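Local coordinates for carbohydrate binding family 6 (Clostridium thermocellum, PDB 5A8C), which hydrolyses terminal alpha-L-arabinofuranosyl units as an arabinofuranosidase of glycoside hydrolase family 43, built as a five-bladed beta-propeller, at residues T37-A42 with S101-I106; R48-C53 with S131-F136; A212-K217 with N267-V272; Y222-A227 with E238-D243. All coordinates share one frame; numbering follows the deposited sequence.

Interactions 1 and 3 each join the inner strands of two neighbouring propeller blades beside the central calcium. Their centres lie about 10 Å apart, and water 1, a calcium ligand, belongs to both. A bound Tris molecule, probably from the crystallisation liquor, hydrogen-bonds Asp39 of interaction 1 and His268 of interaction 3 and may mark a pocket between them. Interaction 2 carries the first blade interface outward, its strand 48-53 pairing with 37-42 of interaction 1. Interaction 4 lies within the blade of 212-217, its centre about 9 Å from that of interaction 3, joined to it by the Ser225-His269 hydrogen bond. Interactions 2 and 4 lie on opposite sides of the chain's centre, about 25 Å between centres.

Interaction 1 of 4, residues T37-A42 with S101-I106; sequences TADPAA and SWAPSI
Asp39 meets Ala103 where the innermost strands of two adjacent beta-propeller blades come together at the central channel. Both residues sit at corners in their chains with positive phi, and the CB of Asp39 packs 3.8 Å from the CA of Ala103. With CG anti to its own carbonyl carbon (chi1 -47°), the Asp39 carboxylate lies beside its backbone N. Its OD2 is hydrogen-bonded to Ser54 OG and to a bound Tris molecule, and Ser54 OG also bonds Ala103 N, tying the two corners together. No direct hydrogen bond spans the segments. Water 1 does the bridging instead, donating to Asp39 O at 2.8 Å and to Pro104 O at 2.7 Å while it also binds the calcium. Beyond Asp39 the strands 40-42 and 104-106 run parallel, 5° apart, with axes 6.0 Å from each other, too wide for sheet pairing. Pro40 turns its ring from the interface to Ile51 in its own blade. Ala41 fills the gap: its methyl CB presses on Pro104 O at a tight 3.1 Å. Ala42 contributes its backbone, and the Ile106 methyl CG2 rests 3.6 Å from Ala42 C.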
loop_
_atom_site.group_PDB
_atom_site.type_symbol
_atom_site.label_atom_id
_atom_site.label_comp_id
_atom_site.label_asym_id
_atom_site.label_seq_id
_atom_site.Cartn_x
_atom_site.Cartn_y
_atom_site.Cartn_z
ATOM N N THR A 37 -0.373 -12.940 2.986
ATOM C CA THR A 37 0.138 -11.612 2.632
ATOM C C THR A 37 -1.007 -10.727 2.203
ATOM O O THR A 37 -1.976 -11.161 1.571
ATOM C CB THR A 37 1.143 -11.726 1.436
ATOM O OG1 THR A 37 0.606 -12.443 0.334
ATOM C CG2 THR A 37 2.453 -12.358 1.906
ATOM N N ALA A 38 -0.876 -9.421 2.507
ATOM C CA ALA A 38 -1.937 -8.456 2.231
ATOM C C ALA A 38 -1.336 -7.073 1.950
ATOM O O ALA A 38 -0.148 -6.816 2.196
ATOM C CB ALA A 38 -2.883 -8.334 3.420
ATOM N N ASP A 39 -2.181 -6.207 1.420
ATOM C CA ASP A 39 -1.833 -4.750 1.363
ATOM C C ASP A 39 -0.525 -4.475 0.646
ATOM O O ASP A 39 0.358 -3.779 1.156
ATOM C CB ASP A 39 -1.771 -4.153 2.778
ATOM C CG ASP A 39 -2.939 -4.521 3.640
ATOM O OD1 ASP A 39 -4.078 -4.555 3.156
ATOM O OD2 ASP A 39 -2.679 -4.718 4.887
ATOM N N PRO A 40 -0.335 -5.049 -0.551
ATOM C CA PRO A 40 0.968 -4.936 -1.202
ATOM C C PRO A 40 1.377 -3.529 -1.604
ATOM O O PRO A 40 0.513 -2.698 -1.979
ATOM C CB PRO A 40 0.799 -5.813 -2.423
ATOM C CG PRO A 40 -0.665 -5.738 -2.750
ATOM C CD PRO A 40 -1.314 -5.759 -1.389
ATOM N N ALA A 41 2.679 -3.328 -1.658
ATOM C CA ALA A 41 3.309 -2.189 -2.306
ATOM C C ALA A 41 4.496 -2.724 -3.102
ATOM O O ALA A 41 5.089 -3.730 -2.741
ATOM C CB ALA A 41 3.737 -1.138 -1.291
ATOM N N ALA A 42 4.885 -2.042 -4.156
ATOM C CA ALA A 42 5.891 -2.580 -5.076
ATOM C C ALA A 42 6.891 -1.552 -5.515
ATOM O O ALA A 42 6.578 -0.372 -5.674
ATOM C CB ALA A 42 5.231 -3.201 -6.296
ATOM N N SER A 101 3.181 -3.649 11.995
ATOM C CA SER A 101 3.639 -3.041 10.752
ATOM C C SER A 101 2.641 -3.252 9.634
ATOM O O SER A 101 2.792 -4.133 8.821
ATOM C CB SER A 101 5.007 -3.580 10.362
ATOM O OG SER A 101 5.020 -4.957 10.146
ATOM N N TRP A 102 1.585 -2.428 9.595
ATOM C CA TRP A 102 0.499 -2.619 8.662
ATOM C C TRP A 102 0.741 -1.855 7.371
ATOM O O TRP A 102 1.037 -0.642 7.413
ATOM C CB TRP A 102 -0.824 -2.097 9.287
ATOM C CG TRP A 102 -1.267 -2.783 10.521
ATOM C CD1 TRP A 102 -0.655 -3.772 11.214
ATOM C CD2 TRP A 102 -2.486 -2.509 11.213
ATOM N NE1 TRP A 102 -1.433 -4.153 12.306
ATOM C CE2 TRP A 102 -2.551 -3.346 12.320
ATOM C CE3 TRP A 102 -3.527 -1.565 11.003
ATOM C CZ2 TRP A 102 -3.603 -3.303 13.233
ATOM C CZ3 TRP A 102 -4.544 -1.539 11.921
ATOM C CH2 TRP A 102 -4.584 -2.370 13.004
ATOM N N ALA A 103 0.490 -2.490 6.229
ATOM C CA ALA A 103 0.292 -1.828 4.937
ATOM C C ALA A 103 1.494 -0.997 4.505
ATOM O O ALA A 103 1.487 0.234 4.547
ATOM C CB ALA A 103 -0.997 -1.011 4.910
ATOM N N PRO A 104 2.570 -1.671 4.097
ATOM C CA PRO A 104 3.806 -0.962 3.784
ATOM C C PRO A 104 3.691 -0.063 2.568
ATOM O O PRO A 104 2.928 -0.297 1.628
ATOM C CB PRO A 104 4.799 -2.124 3.527
ATOM C CG PRO A 104 3.929 -3.242 3.025
ATOM C CD PRO A 104 2.662 -3.109 3.829
ATOM N N SER A 105 4.567 0.953 2.529
ATOM C CA SER A 105 4.822 1.757 1.330
ATOM C C SER A 105 6.323 1.750 1.114
ATOM O O SER A 105 7.077 2.002 2.036
ATOM C CB SER A 105 4.327 3.171 1.534
ATOM O OG SER A 105 4.581 4.002 0.422
ATOM N N ILE A 106 6.772 1.408 -0.109
ATOM C CA ILE A 106 8.198 1.287 -0.411
ATOM C C ILE A 106 8.601 2.383 -1.413
ATOM O O ILE A 106 7.906 2.600 -2.423
ATOM C CB ILE A 106 8.504 -0.126 -0.972
ATOM C CG1 ILE A 106 10.004 -0.325 -1.210
ATOM C CG2 ILE A 106 7.680 -0.474 -2.199
ATOM C CD1 ILE A 106 10.855 -0.371 0.014
HETATM O O HOH W 1 0.321 -0.973 1.513
#

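Interaction 2 of 4, residues R48-C53 with S131-F136; sequences RLYIYC and SPTGPF
Pro132 packs onto two tyrosines of the strand 48-53 and makes the tight part of this contact. Its CB lies over one face of the Tyr50 ring, 3.8 Å from the centroid and 15° off the ring normal, a CH-pi contact, while CG touches the phenol end, 3.6 Å from Tyr50 OH. Two residues along, Tyr52 sends its hydroxyl to the backbone of the same proline: OH donates to Pro132 O at 2.6 Å, in the carbonyl plane and on a lone pair, with a C=O...O angle of 121°. The carbonyl thus meets the edge of the Tyr52 ring. Packing is looser around this part. Phe136 crosses Tyr52 at about a right angle, its CZ 4.2 Å from Tyr52 CE2, and the partly exposed Thr133 offers its methyl CG2 to Tyr50 CE2 at 4.0 Å. Ser131 to Gly134 form a type I beta turn, within which Ser131 OG accepts from Thr133 N in an ST turn, and the exposed cis Pro135 follows on the solvent side. The loop closes over the junction of two blades: Pro132 also touches Tyr45 of strand 36-45, and Phe136 reaches strands 83-90 and 112-118.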
loop_
_atom_site.group_PDB
_atom_site.type_symbol
_atom_site.label_atom_id
_atom_site.label_comp_id
_atom_site.label_asym_id
_atom_site.label_seq_id
_atom_site.Cartn_x
_atom_site.Cartn_y
_atom_site.Cartn_z
ATOM N N ARG A 48 14.372 -6.191 -11.175
ATOM C CA ARG A 48 13.408 -7.026 -10.481
ATOM C C ARG A 48 12.264 -6.173 -9.967
ATOM O O ARG A 48 12.424 -5.010 -9.580
ATOM C CB ARG A 48 14.066 -7.719 -9.285
ATOM C CG ARG A 48 15.175 -8.690 -9.686
ATOM C CD ARG A 48 15.712 -9.470 -8.502
ATOM N NE ARG A 48 14.776 -10.462 -8.032
ATOM C CZ ARG A 48 14.632 -11.667 -8.580
ATOM N NH1 ARG A 48 15.322 -12.069 -9.633
ATOM N NH2 ARG A 48 13.719 -12.457 -8.055
ATOM N N LEU A 49 11.097 -6.804 -9.885
ATOM C CA LEU A 49 9.909 -6.247 -9.236
ATOM C C LEU A 49 9.811 -6.855 -7.844
ATOM O O LEU A 49 9.698 -8.087 -7.715
ATOM C CB LEU A 49 8.681 -6.578 -10.059
ATOM C CG LEU A 49 7.342 -6.073 -9.491
ATOM C CD1 LEU A 49 7.289 -4.583 -9.372
ATOM C CD2 LEU A 49 6.186 -6.589 -10.325
ATOM N N TYR A 50 9.910 -6.006 -6.823
ATOM C CA TYR A 50 9.810 -6.396 -5.422
ATOM C C TYR A 50 8.437 -5.984 -4.934
ATOM O O TYR A 50 8.004 -4.855 -5.116
ATOM C CB TYR A 50 10.883 -5.699 -4.567
ATOM C CG TYR A 50 12.292 -6.123 -4.849
ATOM C CD1 TYR A 50 13.015 -5.554 -5.872
ATOM C CD2 TYR A 50 12.893 -7.081 -4.071
ATOM C CE1 TYR A 50 14.310 -5.980 -6.143
ATOM C CE2 TYR A 50 14.189 -7.546 -4.326
ATOM C CZ TYR A 50 14.889 -6.975 -5.377
ATOM O OH TYR A 50 16.189 -7.386 -5.651
ATOM N N ILE A 51 7.786 -6.918 -4.211
ATOM C CA ILE A 51 6.474 -6.655 -3.573
ATOM C C ILE A 51 6.631 -6.861 -2.073
ATOM O O ILE A 51 7.164 -7.888 -1.630
ATOM C CB ILE A 51 5.374 -7.585 -4.131
ATOM C CG1 ILE A 51 5.247 -7.468 -5.648
ATOM C CG2 ILE A 51 4.050 -7.201 -3.475
ATOM C CD1 ILE A 51 4.242 -8.446 -6.248
ATOM N N TYR A 52 6.194 -5.841 -1.318
ATOM C CA TYR A 52 6.228 -5.861 0.133
ATOM C C TYR A 52 4.794 -5.922 0.615
ATOM O O TYR A 52 3.954 -5.136 0.132
ATOM C CB TYR A 52 6.899 -4.550 0.657
ATOM C CG TYR A 52 8.307 -4.403 0.196
ATOM C CD1 TYR A 52 8.596 -3.964 -1.103
ATOM C CD2 TYR A 52 9.383 -4.733 0.989
ATOM C CE1 TYR A 52 9.879 -3.840 -1.546
ATOM C CE2 TYR A 52 10.688 -4.615 0.560
ATOM C CZ TYR A 52 10.938 -4.187 -0.731
ATOM O OH TYR A 52 12.206 -4.046 -1.225
ATOM N N CYS A 53 4.522 -6.740 1.618
ATOM C CA CYS A 53 3.158 -6.987 2.045
ATOM C C CYS A 53 3.073 -6.995 3.571
ATOM O O CYS A 53 3.994 -7.436 4.258
ATOM C CB CYS A 53 2.641 -8.350 1.587
ATOM S SG CYS A 53 2.606 -8.552 -0.200
ATOM N N SER A 131 19.569 -2.441 1.263
ATOM C CA SER A 131 19.197 -3.584 0.435
ATOM C C SER A 131 17.692 -3.655 0.315
ATOM O O SER A 131 16.980 -3.390 1.283
ATOM C CB SER A 131 19.624 -4.868 1.122
ATOM O OG SER A 131 19.058 -6.019 0.545
ATOM N N PRO A 132 17.172 -4.066 -0.860
ATOM C CA PRO A 132 15.736 -4.254 -0.961
ATOM C C PRO A 132 15.186 -5.273 -0.018
ATOM O O PRO A 132 13.990 -5.300 0.269
ATOM C CB PRO A 132 15.521 -4.630 -2.420
ATOM C CG PRO A 132 16.838 -5.285 -2.825
ATOM C CD PRO A 132 17.874 -4.486 -2.094
ATOM N N THR A 133 16.036 -6.207 0.442
ATOM C CA THR A 133 15.589 -7.287 1.274
ATOM C C THR A 133 16.007 -7.158 2.715
ATOM O O THR A 133 15.864 -8.089 3.528
ATOM C CB THR A 133 15.992 -8.624 0.677
ATOM O OG1 THR A 133 17.407 -8.651 0.547
ATOM C CG2 THR A 133 15.322 -8.831 -0.660
ATOM N N GLY A 134 16.450 -5.965 3.119
ATOM C CA GLY A 134 16.703 -5.683 4.511
ATOM C C GLY A 134 18.025 -6.203 4.982
ATOM O O GLY A 134 18.891 -6.564 4.179
ATOM N N PRO A 135 18.210 -6.268 6.271
ATOM C CA PRO A 135 17.281 -5.878 7.314
ATOM C C PRO A 135 16.848 -4.419 7.249
ATOM O O PRO A 135 17.721 -3.581 6.929
ATOM C CB PRO A 135 18.163 -6.079 8.572
ATOM C CG PRO A 135 19.255 -7.001 8.145
ATOM C CD PRO A 135 19.548 -6.620 6.774
ATOM N N PHE A 136 15.555 -4.125 7.439
ATOM C CA PHE A 136 15.113 -2.760 7.598
ATOM C C PHE A 136 15.095 -2.385 9.039
ATOM O O PHE A 136 14.644 -3.149 9.891
ATOM C CB PHE A 136 13.728 -2.580 6.994
ATOM C CG PHE A 136 13.675 -2.595 5.472
ATOM C CD1 PHE A 136 13.672 -3.762 4.729
ATOM C CD2 PHE A 136 13.649 -1.392 4.781
ATOM C CE1 PHE A 136 13.628 -3.738 3.370
ATOM C CE2 PHE A 136 13.596 -1.357 3.406
ATOM C CZ PHE A 136 13.598 -2.538 2.685
#

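Interaction 3 of 4, residues A212-K217 with N267-V272; sequences AAYMHK and NHHAIV. With CA (calcium ion), chain B.
Tyr214 lays its ring over Ala270, whose CA sits above one face of the phenol, 4.0 Å from the centroid. The ring reaches across because its CG stands anti to the backbone N (chi1 -166°), which carries the hydroxyl to the next residue: Tyr214 OH donates to Ile271 O at 2.7 Å, the donor tilted 35° from the carbonyl plane. This single bond spans two parallel strands whose axes, 7.7 Å apart, are too far from each other to pair. Further outward, Ile271 puts its methyl CG2 over one face of the His216 ring, 3.9 Å from the centroid, and Tyr223 of the adjoining strand also stacks with that histidine, while Tyr308 holds its NE2. On the inner side of Tyr214, His269 turns its CE1 edge to Ala212 O at 3.4 Å. Its NE2 is fixed by Ser225 OG, whereas the buried ND1 has no polar partner. Near the channel the methyl of Ala212 sits over the centre of the His268 imidazole, 3.4 Å from its centroid, packing against the ring that holds the metal. NE2 of His268 binds the calcium at 2.5 Å, and its ND1 is hydrogen-bonded to a bound Tris molecule. Six waters complete the coordination, and water 2 among them donates to both Ala212 O and His269 O, so the metal's water shell also links the two segments. A calcium held by one histidine and otherwise by water, at the axis where the blades converge, is consistent with the central site of family 43 five-bladed propellers.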
loop_
_atom_site.group_PDB
_atom_site.type_symbol
_atom_site.label_atom_id
_atom_site.label_comp_id
_atom_site.label_asym_id
_atom_site.label_seq_id
_atom_site.Cartn_x
_atom_site.Cartn_y
_atom_site.Cartn_z
ATOM N N ALA A 212 -6.033 2.923 2.370
ATOM C CA ALA A 212 -5.208 2.551 1.204
ATOM C C ALA A 212 -4.832 3.701 0.276
ATOM O O ALA A 212 -4.610 3.464 -0.918
ATOM C CB ALA A 212 -5.762 1.356 0.432
ATOM N N ALA A 213 -4.688 4.920 0.790
ATOM C CA ALA A 213 -4.273 6.041 -0.060
ATOM C C ALA A 213 -2.999 5.687 -0.861
ATOM O O ALA A 213 -2.021 5.176 -0.320
ATOM C CB ALA A 213 -4.003 7.277 0.784
ATOM N N TYR A 214 -2.983 6.128 -2.116
ATOM C CA TYR A 214 -1.872 5.793 -3.007
ATOM C C TYR A 214 -1.744 6.882 -4.050
ATOM O O TYR A 214 -2.749 7.384 -4.565
ATOM C CB TYR A 214 -2.105 4.419 -3.673
ATOM C CG TYR A 214 -0.898 3.832 -4.326
ATOM C CD1 TYR A 214 -0.019 3.065 -3.607
ATOM C CD2 TYR A 214 -0.617 4.114 -5.645
ATOM C CE1 TYR A 214 1.110 2.508 -4.239
ATOM C CE2 TYR A 214 0.513 3.581 -6.277
ATOM C CZ TYR A 214 1.367 2.820 -5.530
ATOM O OH TYR A 214 2.480 2.259 -6.156
ATOM N N MET A 215 -0.513 7.260 -4.375
ATOM C CA MET A 215 -0.234 8.245 -5.407
ATOM C C MET A 215 0.752 7.710 -6.421
ATOM O O MET A 215 1.789 7.155 -6.036
ATOM C CB MET A 215 0.323 9.508 -4.749
ATOM C CG MET A 215 0.763 10.623 -5.703
ATOM S SD MET A 215 -0.467 11.162 -6.891
ATOM C CE MET A 215 -1.819 11.638 -5.793
ATOM N N HIS A 216 0.474 7.968 -7.691
ATOM C CA HIS A 216 1.472 7.775 -8.764
ATOM C C HIS A 216 1.236 8.820 -9.808
ATOM O O HIS A 216 0.152 9.427 -9.886
ATOM C CB HIS A 216 1.494 6.355 -9.326
ATOM C CG HIS A 216 0.433 6.074 -10.325
ATOM N ND1 HIS A 216 -0.868 5.729 -10.015
ATOM C CD2 HIS A 216 0.545 6.074 -11.690
ATOM C CE1 HIS A 216 -1.502 5.540 -11.167
ATOM N NE2 HIS A 216 -0.679 5.756 -12.179
ATOM N N LYS A 217 2.238 9.055 -10.642
ATOM C CA LYS A 217 2.177 10.058 -11.686
ATOM C C LYS A 217 2.426 9.402 -13.016
ATOM O O LYS A 217 3.265 8.510 -13.135
ATOM C CB LYS A 217 3.200 11.195 -11.422
ATOM C CG LYS A 217 3.059 12.439 -12.281
ATOM C CD LYS A 217 4.072 13.485 -11.884
ATOM C CE LYS A 217 3.843 14.808 -12.581
ATOM N NZ LYS A 217 4.837 15.835 -12.148
ATOM N N ASN A 267 -9.925 -4.547 0.546
ATOM C CA ASN A 267 -9.378 -4.491 -0.807
ATOM C C ASN A 267 -8.245 -3.463 -0.769
ATOM O O ASN A 267 -8.501 -2.352 -0.286
ATOM C CB ASN A 267 -10.527 -4.079 -1.748
ATOM C CG ASN A 267 -10.334 -4.339 -3.224
ATOM O OD1 ASN A 267 -9.271 -4.742 -3.702
ATOM N ND2 ASN A 267 -11.419 -4.106 -3.979
ATOM N N HIS A 268 -7.014 -3.818 -1.147
ATOM C CA HIS A 268 -5.879 -2.912 -0.964
ATOM C C HIS A 268 -4.879 -3.156 -2.074
ATOM O O HIS A 268 -4.586 -4.287 -2.413
ATOM C CB HIS A 268 -5.225 -3.187 0.381
ATOM C CG HIS A 268 -4.317 -2.076 0.890
ATOM N ND1 HIS A 268 -4.591 -1.422 2.067
ATOM C CD2 HIS A 268 -3.159 -1.534 0.421
ATOM C CE1 HIS A 268 -3.617 -0.522 2.255
ATOM N NE2 HIS A 268 -2.762 -0.543 1.275
ATOM N N HIS A 269 -4.368 -2.097 -2.654
ATOM C CA HIS A 269 -3.593 -2.188 -3.889
ATOM C C HIS A 269 -2.351 -1.310 -3.923
ATOM O O HIS A 269 -2.168 -0.365 -3.113
ATOM C CB HIS A 269 -4.563 -1.627 -5.012
ATOM C CG HIS A 269 -4.722 -0.152 -4.903
ATOM N ND1 HIS A 269 -5.153 0.461 -3.742
ATOM C CD2 HIS A 269 -4.257 0.832 -5.730
ATOM C CE1 HIS A 269 -4.972 1.769 -3.896
ATOM N NE2 HIS A 269 -4.485 2.034 -5.111
ATOM N N ALA A 270 -1.581 -1.531 -4.985
ATOM C CA ALA A 270 -0.542 -0.587 -5.427
ATOM C C ALA A 270 -0.539 -0.654 -6.957
ATOM O O ALA A 270 -0.852 -1.665 -7.558
ATOM C CB ALA A 270 0.816 -0.856 -4.857
ATOM N N ILE A 271 -0.090 0.439 -7.578
ATOM C CA ILE A 271 0.068 0.551 -9.043
ATOM C C ILE A 271 1.536 0.774 -9.371
ATOM O O ILE A 271 2.147 1.662 -8.769
ATOM C CB ILE A 271 -0.802 1.730 -9.565
ATOM C CG1 ILE A 271 -2.272 1.465 -9.290
ATOM C CG2 ILE A 271 -0.527 1.971 -11.026
ATOM C CD1 ILE A 271 -3.219 2.607 -9.488
ATOM N N VAL A 272 2.062 -0.014 -10.297
ATOM C CA VAL A 272 3.481 0.048 -10.553
ATOM C C VAL A 272 3.742 -0.237 -12.034
ATOM O O VAL A 272 3.092 -1.081 -12.643
ATOM C CB VAL A 272 4.265 -0.971 -9.630
ATOM C CG1 VAL A 272 3.893 -2.428 -9.936
ATOM C CG2 VAL A 272 5.760 -0.788 -9.695
HETATM CA CA CA B . -0.871 0.966 0.658
HETATM O O HOH W 2 -2.464 1.572 -1.138
HETATM O O HOH W 3 -1.898 3.085 1.304
HETATM O O HOH W 4 -0.137 -0.128 -1.335
HETATM O O HOH W 5 -0.163 1.644 2.922
HETATM O O HOH W 1 0.321 -0.973 1.513
HETATM O O HOH W 6 0.930 2.392 0.060
#

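Interaction 4 of 4, residues Y222-A227 with E238-D243; sequences YYFSYA and EYMMSD
Tyr223 and Met241 lie side by side on one face of a beta hairpin, the antiparallel pair 222-227 and 238-242 in the middle of a four-stranded propeller blade. Six backbone hydrogen bonds hold the ladder, joining Tyr222 to Ser242, Phe224 to Met240 and Tyr226 to Glu238. On the Tyr223 face, Met241 bends at chi3 (70°) so that its tip folds back to the phenol: CE comes within 3.6 Å of Tyr223 OH, itself hydrogen-bonded to Gly312 O, and SD stands 4.6 Å from the ring centroid in an oblique Met-aromatic contact. The Tyr239 ring runs alongside Tyr223 in the same direction, the two CD2 atoms 4.0 Å apart. Small Ser225 makes the dip between the ridge of Tyr223 with Met241 and that of Tyr239, and there the strands draw closest, its CA 4.1 Å from that of Tyr239, with the two CB atoms in contact. On the reverse face the bent tip of Met240 fits beside the Phe224 ring, its methyl CE 3.8 Å from Phe224 CD2. Tyr226, with CG between its backbone N and carbonyl carbon (chi1 61°), leans across the neighbouring strand, and Glu238 CB sits against one face of its ring. The carboxylate continues past it to a salt bridge with Arg208 and a hydrogen bond with Tyr251. At the hairpin's open end, the Tyr222 ring turns its edge to the chain leaving the strand, with CE1 3.3 Å from Asp243 O.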
loop_
_atom_site.group_PDB
_atom_site.type_symbol
_atom_site.label_atom_id
_atom_site.label_comp_id
_atom_site.label_asym_id
_atom_site.label_seq_id
_atom_site.Cartn_x
_atom_site.Cartn_y
_atom_site.Cartn_z
ATOM N N TYR A 222 -1.477 13.354 -11.962
ATOM C CA TYR A 222 -1.391 12.720 -10.659
ATOM C C TYR A 222 -2.640 11.890 -10.450
ATOM O O TYR A 222 -3.757 12.338 -10.731
ATOM C CB TYR A 222 -1.301 13.795 -9.562
ATOM C CG TYR A 222 -0.051 14.621 -9.656
ATOM C CD1 TYR A 222 -0.029 15.806 -10.446
ATOM C CD2 TYR A 222 1.101 14.284 -8.959
ATOM C CE1 TYR A 222 1.093 16.563 -10.514
ATOM C CE2 TYR A 222 2.237 15.111 -9.029
ATOM C CZ TYR A 222 2.221 16.269 -9.784
ATOM O OH TYR A 222 3.303 17.092 -9.860
ATOM N N TYR A 223 -2.450 10.648 -9.958
ATOM C CA TYR A 223 -3.524 9.699 -9.747
ATOM C C TYR A 223 -3.584 9.374 -8.270
ATOM O O TYR A 223 -2.668 8.743 -7.732
ATOM C CB TYR A 223 -3.239 8.400 -10.530
ATOM C CG TYR A 223 -3.262 8.574 -12.038
ATOM C CD1 TYR A 223 -2.164 9.120 -12.696
ATOM C CD2 TYR A 223 -4.339 8.165 -12.786
ATOM C CE1 TYR A 223 -2.175 9.303 -14.081
ATOM C CE2 TYR A 223 -4.365 8.315 -14.188
ATOM C CZ TYR A 223 -3.302 8.894 -14.795
ATOM O OH TYR A 223 -3.258 9.076 -16.178
ATOM N N PHE A 224 -4.651 9.827 -7.586
ATOM C CA PHE A 224 -4.882 9.475 -6.202
ATOM C C PHE A 224 -5.857 8.300 -6.203
ATOM O O PHE A 224 -7.005 8.436 -6.608
ATOM C CB PHE A 224 -5.480 10.642 -5.408
ATOM C CG PHE A 224 -5.724 10.261 -3.978
ATOM C CD1 PHE A 224 -4.686 10.391 -3.049
ATOM C CD2 PHE A 224 -6.919 9.755 -3.549
ATOM C CE1 PHE A 224 -4.899 10.017 -1.735
ATOM C CE2 PHE A 224 -7.095 9.356 -2.229
ATOM C CZ PHE A 224 -6.070 9.499 -1.333
ATOM N N SER A 225 -5.354 7.134 -5.808
ATOM C CA SER A 225 -6.178 5.915 -5.757
ATOM C C SER A 225 -6.321 5.454 -4.311
ATOM O O SER A 225 -5.503 5.824 -3.447
ATOM C CB SER A 225 -5.642 4.848 -6.691
ATOM O OG SER A 225 -4.312 4.487 -6.381
ATOM N N TYR A 226 -7.354 4.686 -4.037
ATOM C CA TYR A 226 -7.712 4.405 -2.662
ATOM C C TYR A 226 -8.731 3.294 -2.602
ATOM O O TYR A 226 -9.388 2.979 -3.627
ATOM C CB TYR A 226 -8.268 5.646 -1.974
ATOM C CG TYR A 226 -9.524 6.212 -2.596
ATOM C CD1 TYR A 226 -9.473 7.021 -3.725
ATOM C CD2 TYR A 226 -10.767 5.932 -2.066
ATOM C CE1 TYR A 226 -10.624 7.546 -4.280
ATOM C CE2 TYR A 226 -11.938 6.456 -2.606
ATOM C CZ TYR A 226 -11.865 7.279 -3.721
ATOM O OH TYR A 226 -12.992 7.885 -4.260
ATOM N N ALA A 227 -8.916 2.714 -1.431
ATOM C CA ALA A 227 -10.006 1.797 -1.176
ATOM C C ALA A 227 -11.208 2.575 -0.643
ATOM O O ALA A 227 -11.083 3.360 0.312
ATOM C CB ALA A 227 -9.595 0.709 -0.205
ATOM N N GLU A 238 -10.757 2.808 -6.114
ATOM C CA GLU A 238 -11.275 3.914 -6.912
ATOM C C GLU A 238 -10.216 4.983 -7.008
ATOM O O GLU A 238 -9.149 4.881 -6.404
ATOM C CB GLU A 238 -12.592 4.411 -6.340
ATOM C CG GLU A 238 -13.540 3.233 -6.058
ATOM C CD GLU A 238 -14.987 3.571 -5.775
ATOM O OE1 GLU A 238 -15.512 4.548 -6.360
ATOM O OE2 GLU A 238 -15.624 2.844 -5.019
ATOM N N TYR A 239 -10.453 6.016 -7.847
ATOM C CA TYR A 239 -9.396 6.989 -8.053
ATOM C C TYR A 239 -9.918 8.320 -8.556
ATOM O O TYR A 239 -11.025 8.455 -9.077
ATOM C CB TYR A 239 -8.295 6.454 -8.998
ATOM C CG TYR A 239 -8.636 6.485 -10.476
ATOM C CD1 TYR A 239 -9.676 5.694 -10.988
ATOM C CD2 TYR A 239 -7.958 7.287 -11.357
ATOM C CE1 TYR A 239 -10.003 5.732 -12.320
ATOM C CE2 TYR A 239 -8.275 7.336 -12.709
ATOM C CZ TYR A 239 -9.284 6.519 -13.183
ATOM O OH TYR A 239 -9.614 6.622 -14.519
ATOM N N MET A 240 -9.006 9.285 -8.397
ATOM C CA MET A 240 -9.151 10.655 -8.867
ATOM C C MET A 240 -7.919 11.062 -9.643
ATOM O O MET A 240 -6.836 10.502 -9.416
ATOM C CB MET A 240 -9.321 11.626 -7.707
ATOM C CG MET A 240 -10.342 11.253 -6.659
ATOM S SD MET A 240 -10.621 12.537 -5.424
ATOM C CE MET A 240 -9.107 12.678 -4.634
ATOM N N MET A 241 -8.036 12.078 -10.487
ATOM C CA MET A 241 -6.913 12.624 -11.237
ATOM C C MET A 241 -6.814 14.118 -11.025
ATOM O O MET A 241 -7.842 14.808 -10.852
ATOM C CB MET A 241 -7.063 12.359 -12.741
ATOM C CG MET A 241 -6.891 10.900 -13.099
ATOM S SD MET A 241 -7.334 10.494 -14.800
ATOM C CE MET A 241 -6.016 11.304 -15.660
ATOM N N SER A 242 -5.580 14.637 -11.141
ATOM C CA SER A 242 -5.335 16.078 -11.033
ATOM C C SER A 242 -4.122 16.456 -11.842
ATOM O O SER A 242 -3.240 15.627 -12.104
ATOM C CB SER A 242 -5.078 16.458 -9.586
ATOM O OG SER A 242 -4.891 17.883 -9.499
ATOM N N ASP A 243 -4.004 17.740 -12.158
ATOM C CA ASP A 243 -2.766 18.339 -12.652
ATOM C C ASP A 243 -1.788 18.688 -11.533
ATOM O O ASP A 243 -0.639 19.074 -11.845
ATOM C CB ASP A 243 -3.082 19.610 -13.448
ATOM C CG ASP A 243 -3.842 19.361 -14.686
ATOM O OD1 ASP A 243 -3.638 18.333 -15.318
ATOM O OD2 ASP A 243 -4.591 20.259 -15.124
#